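PDB 6L77: MS5a, which is a meiosis-related plant protein whose exact role is not settled, but whose cystatin-like folds are linked to a non-canonical enhancement of papain activity. Local coordinates for residues 81-86 with 143-148; 136-141 with 186-191; 208-213 with 219-224. All coordinates share one frame; numbering follows the deposited sequence.

In the fold
All three contacts are buried and belong to one antiparallel sheet with helices packed on it. Interactions 1 and 2 both use helix 138-150: its first turn lies against strand 186-195 in interaction 2, and later residues reach the entry to strand 82-88 in interaction 1. Each is largely apolar, with no hydrogen bond across its segments. Interaction 3 is instead a hairpin within the sheet, held by four backbone hydrogen bonds and flanked by side chains on both faces. Its strand 219-227 neighbours strand 82-88, and its strand 201-212 neighbours strand 186-195, so the hairpin bridges the strands used by the other two. Arg-210 of interaction 3 also meets Trp-138 of interaction 2.

Interaction 1 (81-86 with 143-148); sequences IDFTCY and MEISFF
In this cystatin-like fold, the helix-on-sheet interface brings Ile-81, Phe-83, Ile-145 and Ser-146 together where helix 138-150 meets the entry to strand 82-88. Ile-81 and Ile-145 carry the contact between them, their side chains crossing at about a right angle. The CG2 branch of Ile-145 lies 3.6 Å from Ile-81 CG1 and equally near the terminal CD1. That methyl also reaches the hydroxyl, with Ile-81 CD1 3.3 Å from Ser-146 OG in van der Waals contact; the hydroxyl itself is hydrogen-bonded to Tyr-142 O one turn back. The same Ile-145 branch serves Phe-83 as well: CG2 stands 4.1 Å from Phe-83 CE2, at the ring edge and near its plane. Phe-83 CG sits between the backbone N and the carbonyl carbon (chi1 65°), which directs the ring toward the helix. Replacing Ile-81 by alanine takes away CG1, CG2 and CD1, and is likely to open a gap beside Ile-145 CG2, leaving it the Phe-83 ring edge alone across this contact. Tyr-17 of helix 12-29 meets the Phe-83 ring, and Leu-221 of the adjacent strand touches both Ile-81 and Phe-83. The arrangement is that of a helix packed on the antiparallel sheet of a cystatin-like fold.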
loop_
_atom_site.group_PDB
_atom_site.type_symbol
_atom_site.label_atom_id
_atom_site.label_comp_id
_atom_site.label_asym_id
_atom_site.label_seq_id
_atom_site.Cartn_x
_atom_site.Cartn_y
_atom_site.Cartn_z
ATOM N N ILE A 81 0.722 7.442 6.300
ATOM C CA ILE A 81 0.932 5.995 6.290
ATOM C C ILE A 81 2.032 5.632 7.284
ATOM O O ILE A 81 3.153 6.142 7.200
ATOM C CB ILE A 81 1.279 5.504 4.885
ATOM C CG1 ILE A 81 0.077 5.649 3.957
ATOM C CG2 ILE A 81 1.715 4.052 4.950
ATOM C CD1 ILE A 81 0.336 5.098 2.560
ATOM N N ASP A 82 1.717 4.745 8.233
ATOM C CA ASP A 82 2.730 4.242 9.169
ATOM C C ASP A 82 2.131 3.000 9.849
ATOM O O ASP A 82 1.471 3.117 10.879
ATOM C CB ASP A 82 3.120 5.307 10.180
ATOM C CG ASP A 82 4.299 4.898 11.032
ATOM O OD1 ASP A 82 4.776 3.748 10.890
ATOM O OD2 ASP A 82 4.754 5.735 11.841
ATOM N N PHE A 83 2.354 1.826 9.252
ATOM C CA PHE A 83 1.760 0.617 9.822
ATOM C C PHE A 83 2.520 -0.613 9.344
ATOM O O PHE A 83 3.265 -0.557 8.369
ATOM C CB PHE A 83 0.276 0.499 9.456
ATOM C CG PHE A 83 0.013 0.324 7.971
ATOM C CD1 PHE A 83 0.098 -0.923 7.373
ATOM C CD2 PHE A 83 -0.345 1.411 7.191
ATOM C CE1 PHE A 83 -0.155 -1.075 6.018
ATOM C CE2 PHE A 83 -0.599 1.266 5.839
ATOM C CZ PHE A 83 -0.500 0.025 5.256
ATOM N N THR A 84 2.291 -1.735 10.031
ATOM C CA THR A 84 2.906 -3.013 9.685
ATOM C C THR A 84 1.833 -4.088 9.605
ATOM O O THR A 84 1.030 -4.237 10.536
ATOM C CB THR A 84 3.959 -3.424 10.729
ATOM O OG1 THR A 84 4.980 -2.423 10.807
ATOM C CG2 THR A 84 4.599 -4.775 10.352
ATOM N N CYS A 85 1.831 -4.847 8.502
ATOM C CA CYS A 85 0.973 -6.027 8.355
ATOM C C CYS A 85 1.777 -7.266 8.740
ATOM O O CYS A 85 2.753 -7.614 8.065
ATOM C CB CYS A 85 0.430 -6.144 6.930
ATOM S SG CYS A 85 -0.591 -7.628 6.664
ATOM N N TYR A 86 1.360 -7.934 9.819
ATOM C CA TYR A 86 2.094 -9.059 10.396
ATOM C C TYR A 86 1.546 -10.418 9.992
ATOM O O TYR A 86 2.308 -11.383 9.906
ATOM C CB TYR A 86 2.070 -8.986 11.931
ATOM C CG TYR A 86 2.896 -7.870 12.504
ATOM C CD1 TYR A 86 4.272 -8.013 12.670
ATOM C CD2 TYR A 86 2.304 -6.674 12.901
ATOM C CE1 TYR A 86 5.044 -6.993 13.208
ATOM C CE2 TYR A 86 3.070 -5.643 13.435
ATOM C CZ TYR A 86 4.440 -5.813 13.589
ATOM O OH TYR A 86 5.198 -4.789 14.119
HETATM N N MSE A 143 -1.480 4.458 -3.318
HETATM C CA MSE A 143 -2.039 5.800 -3.549
HETATM C C MSE A 143 -3.325 6.032 -2.743
HETATM O O MSE A 143 -3.509 7.077 -2.113
HETATM C CB MSE A 143 -2.334 6.016 -5.038
HETATM C CG MSE A 143 -3.107 7.312 -5.325
HETATM SE SE MSE A 143 -3.682 7.447 -7.204
HETATM C CE MSE A 143 -4.854 5.876 -7.283
ATOM N N GLU A 144 -4.222 5.045 -2.772
ATOM C CA GLU A 144 -5.495 5.196 -2.070
ATOM C C GLU A 144 -5.291 5.340 -0.567
ATOM O O GLU A 144 -5.952 6.164 0.080
ATOM C CB GLU A 144 -6.407 4.014 -2.393
ATOM C CG GLU A 144 -6.921 4.085 -3.820
ATOM C CD GLU A 144 -7.788 2.905 -4.209
ATOM O OE1 GLU A 144 -7.877 1.932 -3.424
ATOM O OE2 GLU A 144 -8.377 2.956 -5.310
ATOM N N ILE A 145 -4.381 4.557 0.010
ATOM C CA ILE A 145 -4.114 4.685 1.440
ATOM C C ILE A 145 -3.486 6.039 1.747
ATOM O O ILE A 145 -3.804 6.666 2.764
ATOM C CB ILE A 145 -3.228 3.521 1.923
ATOM C CG1 ILE A 145 -3.955 2.193 1.695
ATOM C CG2 ILE A 145 -2.896 3.686 3.400
ATOM C CD1 ILE A 145 -3.106 0.975 1.946
ATOM N N SER A 146 -2.600 6.516 0.869
ATOM C CA SER A 146 -2.004 7.837 1.052
ATOM C C SER A 146 -3.064 8.928 1.011
ATOM O O SER A 146 -3.069 9.841 1.848
ATOM C CB SER A 146 -0.946 8.088 -0.029
ATOM O OG SER A 146 0.073 7.106 0.015
ATOM N N PHE A 147 -3.962 8.864 0.025
ATOM C CA PHE A 147 -5.014 9.873 -0.086
ATOM C C PHE A 147 -5.918 9.861 1.144
ATOM O O PHE A 147 -6.291 10.922 1.665
ATOM C CB PHE A 147 -5.828 9.629 -1.362
ATOM C CG PHE A 147 -6.918 10.645 -1.589
ATOM C CD1 PHE A 147 -6.605 11.965 -1.888
ATOM C CD2 PHE A 147 -8.251 10.281 -1.494
ATOM C CE1 PHE A 147 -7.605 12.901 -2.085
ATOM C CE2 PHE A 147 -9.263 11.223 -1.694
ATOM C CZ PHE A 147 -8.935 12.524 -1.986
ATOM N N PHE A 148 -6.266 8.662 1.620
ATOM C CA PHE A 148 -7.111 8.501 2.801
ATOM C C PHE A 148 -6.495 9.167 4.022
ATOM O O PHE A 148 -7.185 9.872 4.777
ATOM C CB PHE A 148 -7.336 7.007 3.048
ATOM C CG PHE A 148 -7.970 6.696 4.367
ATOM C CD1 PHE A 148 -9.307 6.998 4.599
ATOM C CD2 PHE A 148 -7.237 6.079 5.371
ATOM C CE1 PHE A 148 -9.903 6.699 5.808
ATOM C CE2 PHE A 148 -7.824 5.785 6.592
ATOM C CZ PHE A 148 -9.160 6.096 6.813
#

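Interaction 2 (136-141 with 186-191); sequences HDWIRL and VLVYIR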
loop_
_atom_site.group_PDB
_atom_site.type_symbol
_atom_site.label_atom_id
_atom_site.label_comp_id
_atom_site.label_asym_id
_atom_site.label_seq_id
_atom_site.Cartn_x
_atom_site.Cartn_y
_atom_site.Cartn_z
ATOM N N HIS A 136 -0.549 -3.863 -12.095
ATOM C CA HIS A 136 -0.133 -4.185 -10.731
ATOM C C HIS A 136 -0.828 -3.216 -9.780
ATOM O O HIS A 136 -0.297 -2.147 -9.480
ATOM C CB HIS A 136 1.385 -4.140 -10.610
ATOM C CG HIS A 136 2.072 -5.069 -11.562
ATOM N ND1 HIS A 136 2.427 -4.694 -12.839
ATOM C CD2 HIS A 136 2.407 -6.374 -11.445
ATOM C CE1 HIS A 136 2.975 -5.723 -13.461
ATOM N NE2 HIS A 136 2.979 -6.753 -12.637
ATOM N N ASP A 137 -2.006 -3.609 -9.289
ATOM C CA ASP A 137 -2.884 -2.659 -8.610
ATOM C C ASP A 137 -2.452 -2.336 -7.189
ATOM O O ASP A 137 -3.106 -1.513 -6.545
ATOM C CB ASP A 137 -4.342 -3.158 -8.611
ATOM C CG ASP A 137 -4.544 -4.478 -7.854
ATOM O OD1 ASP A 137 -3.648 -4.942 -7.118
ATOM O OD2 ASP A 137 -5.643 -5.059 -7.999
ATOM N N TRP A 138 -1.375 -2.940 -6.678
ATOM C CA TRP A 138 -0.872 -2.473 -5.389
ATOM C C TRP A 138 -0.378 -1.034 -5.465
ATOM O O TRP A 138 -0.341 -0.347 -4.443
ATOM C CB TRP A 138 0.235 -3.396 -4.867
ATOM C CG TRP A 138 1.507 -3.452 -5.684
ATOM C CD1 TRP A 138 1.860 -4.412 -6.598
ATOM C CD2 TRP A 138 2.606 -2.529 -5.632
ATOM N NE1 TRP A 138 3.110 -4.140 -7.110
ATOM C CE2 TRP A 138 3.585 -2.987 -6.537
ATOM C CE3 TRP A 138 2.860 -1.363 -4.896
ATOM C CZ2 TRP A 138 4.799 -2.312 -6.737
ATOM C CZ3 TRP A 138 4.050 -0.693 -5.100
ATOM C CH2 TRP A 138 5.013 -1.173 -6.010
ATOM N N ILE A 139 0.002 -0.558 -6.649
ATOM C CA ILE A 139 0.375 0.843 -6.789
ATOM C C ILE A 139 -0.829 1.729 -6.498
ATOM O O ILE A 139 -0.752 2.664 -5.695
ATOM C CB ILE A 139 0.961 1.090 -8.189
ATOM C CG1 ILE A 139 2.289 0.332 -8.320
ATOM C CG2 ILE A 139 1.142 2.583 -8.473
ATOM C CD1 ILE A 139 2.856 0.353 -9.744
ATOM N N ARG A 140 -1.978 1.414 -7.110
ATOM C CA ARG A 140 -3.198 2.155 -6.807
ATOM C C ARG A 140 -3.570 2.034 -5.334
ATOM O O ARG A 140 -4.004 3.013 -4.715
ATOM C CB ARG A 140 -4.362 1.672 -7.676
ATOM C CG ARG A 140 -5.722 2.244 -7.216
ATOM C CD ARG A 140 -6.826 2.001 -8.227
ATOM N NE ARG A 140 -6.879 0.615 -8.674
ATOM C CZ ARG A 140 -7.528 -0.355 -8.038
ATOM N NH1 ARG A 140 -8.181 -0.090 -6.913
ATOM N NH2 ARG A 140 -7.520 -1.592 -8.524
ATOM N N LEU A 141 -3.412 0.837 -4.756
ATOM C CA LEU A 141 -3.668 0.660 -3.329
ATOM C C LEU A 141 -2.849 1.633 -2.482
ATOM O O LEU A 141 -3.382 2.272 -1.562
ATOM C CB LEU A 141 -3.361 -0.785 -2.926
ATOM C CG LEU A 141 -3.501 -1.088 -1.424
ATOM C CD1 LEU A 141 -4.917 -0.801 -0.946
ATOM C CD2 LEU A 141 -3.147 -2.532 -1.159
ATOM N N VAL A 186 10.805 -1.564 -1.602
ATOM C CA VAL A 186 10.660 -0.577 -2.669
ATOM C C VAL A 186 10.356 0.784 -2.062
ATOM O O VAL A 186 9.800 0.892 -0.964
ATOM C CB VAL A 186 9.553 -0.938 -3.694
ATOM C CG1 VAL A 186 9.929 -2.171 -4.540
ATOM C CG2 VAL A 186 8.218 -1.151 -2.992
ATOM N N LEU A 187 10.718 1.828 -2.803
ATOM C CA LEU A 187 10.332 3.202 -2.511
ATOM C C LEU A 187 9.513 3.687 -3.702
ATOM O O LEU A 187 10.008 3.688 -4.834
ATOM C CB LEU A 187 11.579 4.063 -2.281
ATOM C CG LEU A 187 11.471 5.495 -1.779
ATOM C CD1 LEU A 187 10.829 5.530 -0.421
ATOM C CD2 LEU A 187 12.852 6.124 -1.708
ATOM N N VAL A 188 8.254 4.065 -3.462
ATOM C CA VAL A 188 7.303 4.338 -4.538
ATOM C C VAL A 188 6.935 5.815 -4.526
ATOM O O VAL A 188 6.529 6.349 -3.488
ATOM C CB VAL A 188 6.039 3.469 -4.407
ATOM C CG1 VAL A 188 5.204 3.596 -5.667
ATOM C CG2 VAL A 188 6.411 2.015 -4.145
ATOM N N TYR A 189 7.049 6.465 -5.684
ATOM C CA TYR A 189 6.630 7.851 -5.877
ATOM C C TYR A 189 5.442 7.847 -6.825
ATOM O O TYR A 189 5.552 7.348 -7.950
ATOM C CB TYR A 189 7.756 8.699 -6.475
ATOM C CG TYR A 189 9.061 8.673 -5.709
ATOM C CD1 TYR A 189 10.003 7.672 -5.934
ATOM C CD2 TYR A 189 9.368 9.668 -4.783
ATOM C CE1 TYR A 189 11.212 7.663 -5.254
ATOM C CE2 TYR A 189 10.568 9.659 -4.093
ATOM C CZ TYR A 189 11.487 8.657 -4.338
ATOM O OH TYR A 189 12.682 8.656 -3.662
ATOM N N ILE A 190 4.321 8.411 -6.389
ATOM C CA ILE A 190 3.091 8.374 -7.169
ATOM C C ILE A 190 2.606 9.795 -7.375
ATOM O O ILE A 190 2.298 10.497 -6.406
ATOM C CB ILE A 190 2.004 7.529 -6.490
ATOM C CG1 ILE A 190 2.563 6.141 -6.167
ATOM C CG2 ILE A 190 0.765 7.457 -7.408
ATOM C CD1 ILE A 190 1.616 5.233 -5.385
ATOM N N ARG A 191 2.527 10.210 -8.633
ATOM C CA ARG A 191 1.965 11.497 -9.011
ATOM C C ARG A 191 0.540 11.252 -9.497
ATOM O O ARG A 191 0.336 10.497 -10.454
ATOM C CB ARG A 191 2.826 12.149 -10.095
ATOM C CG ARG A 191 2.218 13.382 -10.752
ATOM C CD ARG A 191 2.282 14.628 -9.877
ATOM N NE ARG A 191 1.702 15.751 -10.606
ATOM C CZ ARG A 191 0.397 15.993 -10.697
ATOM N NH1 ARG A 191 -0.036 17.019 -11.411
ATOM N NH2 ARG A 191 -0.476 15.213 -10.073
#
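Trp-138 and Ile-139 meet Val-186, Val-188 and Ile-190 where the first turn of helix 138-150 packs on the antiparallel sheet of this cystatin-like fold. The three strand residues, alternate along 186-191, all direct their side chains toward the helix. Val-188 CG2 comes to the rim of the indole in its plane, 3.7 Å from Trp-138 CZ3 and 3.9 Å from CH2. Val-186 adds a looser contact, its CG2 lying 4.4 Å from Trp-138 CH2. Farther along the strand, Ile-190 extends its terminal methyl to the next helix residue: CD1 is 4.1 Å from Ile-139 CG2.

Several neighbours set the indole in place. With chi1 at 65°, Trp-138 has CG between its backbone N and carbonyl carbon, and the six-membered ring swings toward the strand. Ile-139 CG1 sits 3.6 Å above the plane of one face of the Trp-138 ring, toward its rim. The indole N-H is spent on Leu-180 O, which probably helps to fix the ring's rotation, while Arg-210 of the neighbouring strand makes a cation-pi contact with it and His-23 of helix 12-29 also meets the ring. Val-166 of strand 161-170 also touches Ile-139. Ile-190 CD1 ends 3.5 Å from Ile-139 O, resting against a helix carbonyl as well as a methyl.

Interaction 3 (208-213 with 219-224); sequences VRRTVE and VCLLGE
Strands 208-212 and 219-224 run antiparallel, their segment axes at 167° and approaching to 4.5 Å. Two hydrogen-bonded pairs, Arg-209 with Leu-222 and Thr-211 with Cys-220, alternate with non-hydrogen-bonded pairs. Arg-209 N to Leu-222 O is the shortest of the four bonds at 2.7 Å; the return bond, Leu-222 N to Arg-209 O, is 3.0 Å. Cys-220 N gives the straightest, its N-H meeting Thr-211 O at 173°. Where Val-208 pairs with Gly-223 the CA atoms are only 4.1 Å apart, consistent with the missing side chain there.

On the face with Val-208, Leu-221 lies alongside Arg-210, its CD2 3.6 Å from both CB and CG of the arginine. Val-219 CG1 flanks that stem at 3.9 Å from Arg-210 CG. Bends at chi2 and chi3 turn the guanidinium to Arg-184 O and the Tyr-142 hydroxyl, to both of which it is hydrogen-bonded. On the other face, Thr-211 OG1 packs against Cys-220 CB at 3.4 Å. Beside it, Leu-222 CD2 nears the guanidinium edge of Arg-209, which is gripped by Asp-104 and the carbonyls of Lys-106 and Asp-107. Paired strands joined by a short connection form a beta hairpin, here part of the antiparallel sheet of a cystatin-like fold.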
loop_
_atom_site.group_PDB
_atom_site.type_symbol
_atom_site.label_atom_id
_atom_site.label_comp_id
_atom_site.label_asym_id
_atom_site.label_seq_id
_atom_site.Cartn_x
_atom_site.Cartn_y
_atom_site.Cartn_z
ATOM N N VAL A 208 5.965 6.503 -0.637
ATOM C CA VAL A 208 5.717 5.382 0.273
ATOM C C VAL A 208 6.894 4.419 0.224
ATOM O O VAL A 208 7.261 3.944 -0.855
ATOM C CB VAL A 208 4.425 4.620 -0.077
ATOM C CG1 VAL A 208 4.230 3.470 0.920
ATOM C CG2 VAL A 208 3.220 5.541 -0.076
ATOM N N ARG A 209 7.470 4.112 1.385
ATOM C CA ARG A 209 8.482 3.068 1.471
ATOM C C ARG A 209 7.846 1.779 1.978
ATOM O O ARG A 209 7.220 1.762 3.045
ATOM C CB ARG A 209 9.642 3.463 2.382
ATOM C CG ARG A 209 10.746 2.410 2.348
ATOM C CD ARG A 209 11.861 2.698 3.338
ATOM N NE ARG A 209 12.595 3.909 3.001
ATOM C CZ ARG A 209 12.548 5.041 3.699
ATOM N NH1 ARG A 209 11.809 5.127 4.803
ATOM N NH2 ARG A 209 13.264 6.088 3.302
ATOM N N ARG A 210 8.009 0.707 1.213
ATOM C CA ARG A 210 7.661 -0.637 1.645
ATOM C C ARG A 210 8.937 -1.358 2.064
ATOM O O ARG A 210 9.855 -1.529 1.254
ATOM C CB ARG A 210 6.967 -1.422 0.527
ATOM C CG ARG A 210 6.567 -2.846 0.950
ATOM C CD ARG A 210 6.759 -3.837 -0.211
ATOM N NE ARG A 210 5.818 -3.583 -1.302
ATOM C CZ ARG A 210 6.005 -3.959 -2.567
ATOM N NH1 ARG A 210 7.114 -4.600 -2.920
ATOM N NH2 ARG A 210 5.076 -3.692 -3.480
ATOM N N THR A 211 8.989 -1.802 3.310
ATOM C CA THR A 211 10.084 -2.648 3.751
ATOM C C THR A 211 9.505 -3.990 4.166
ATOM O O THR A 211 8.404 -4.057 4.720
ATOM C CB THR A 211 10.881 -1.993 4.890
ATOM O OG1 THR A 211 10.005 -1.671 5.968
ATOM C CG2 THR A 211 11.506 -0.715 4.391
ATOM N N VAL A 212 10.229 -5.057 3.840
ATOM C CA VAL A 212 9.765 -6.428 4.019
ATOM C C VAL A 212 10.772 -7.140 4.909
ATOM O O VAL A 212 11.976 -7.109 4.635
ATOM C CB VAL A 212 9.609 -7.157 2.669
ATOM C CG1 VAL A 212 9.051 -8.565 2.878
ATOM C CG2 VAL A 212 8.696 -6.361 1.725
ATOM N N GLU A 213 10.284 -7.778 5.964
ATOM C CA GLU A 213 11.176 -8.463 6.895
ATOM C C GLU A 213 11.684 -9.746 6.249
ATOM O O GLU A 213 10.874 -10.564 5.798
ATOM C CB GLU A 213 10.439 -8.769 8.204
ATOM C CG GLU A 213 11.337 -8.869 9.432
ATOM C CD GLU A 213 12.230 -10.100 9.435
ATOM O OE1 GLU A 213 13.355 -10.018 9.979
ATOM O OE2 GLU A 213 11.818 -11.148 8.893
ATOM N N VAL A 219 5.270 -6.836 6.424
ATOM C CA VAL A 219 5.332 -5.706 5.499
ATOM C C VAL A 219 5.086 -4.434 6.296
ATOM O O VAL A 219 4.031 -4.292 6.927
ATOM C CB VAL A 219 4.308 -5.838 4.365
ATOM C CG1 VAL A 219 4.277 -4.570 3.536
ATOM C CG2 VAL A 219 4.653 -7.052 3.481
ATOM N N CYS A 220 6.049 -3.515 6.263
ATOM C CA CYS A 220 5.914 -2.203 6.879
ATOM C C CYS A 220 5.800 -1.148 5.783
ATOM O O CYS A 220 6.582 -1.155 4.824
ATOM C CB CYS A 220 7.106 -1.908 7.788
ATOM S SG CYS A 220 7.098 -0.228 8.407
ATOM N N LEU A 221 4.796 -0.281 5.897
ATOM C CA LEU A 221 4.622 0.846 4.988
ATOM C C LEU A 221 4.809 2.142 5.761
ATOM O O LEU A 221 4.200 2.331 6.817
ATOM C CB LEU A 221 3.246 0.837 4.314
ATOM C CG LEU A 221 2.884 -0.330 3.381
ATOM C CD1 LEU A 221 1.676 0.039 2.526
ATOM C CD2 LEU A 221 4.049 -0.714 2.491
ATOM N N LEU A 222 5.644 3.029 5.230
ATOM C CA LEU A 222 5.844 4.358 5.792
ATOM C C LEU A 222 5.719 5.357 4.655
ATOM O O LEU A 222 6.414 5.231 3.646
ATOM C CB LEU A 222 7.209 4.479 6.467
ATOM C CG LEU A 222 7.482 5.857 7.058
ATOM C CD1 LEU A 222 6.515 6.128 8.195
ATOM C CD2 LEU A 222 8.927 5.963 7.546
ATOM N N GLY A 223 4.850 6.350 4.812
ATOM C CA GLY A 223 4.550 7.238 3.708
ATOM C C GLY A 223 4.284 8.662 4.157
ATOM O O GLY A 223 3.939 8.933 5.314
ATOM N N GLU A 224 4.429 9.570 3.193
ATOM C CA GLU A 224 4.128 10.983 3.365
ATOM C C GLU A 224 3.504 11.509 2.082
ATOM O O GLU A 224 3.795 11.013 0.990
ATOM C CB GLU A 224 5.387 11.787 3.698
ATOM C CG GLU A 224 5.932 11.498 5.085
ATOM C CD GLU A 224 7.168 12.311 5.421
ATOM O OE1 GLU A 224 7.798 12.873 4.491
ATOM O OE2 GLU A 224 7.507 12.384 6.623
#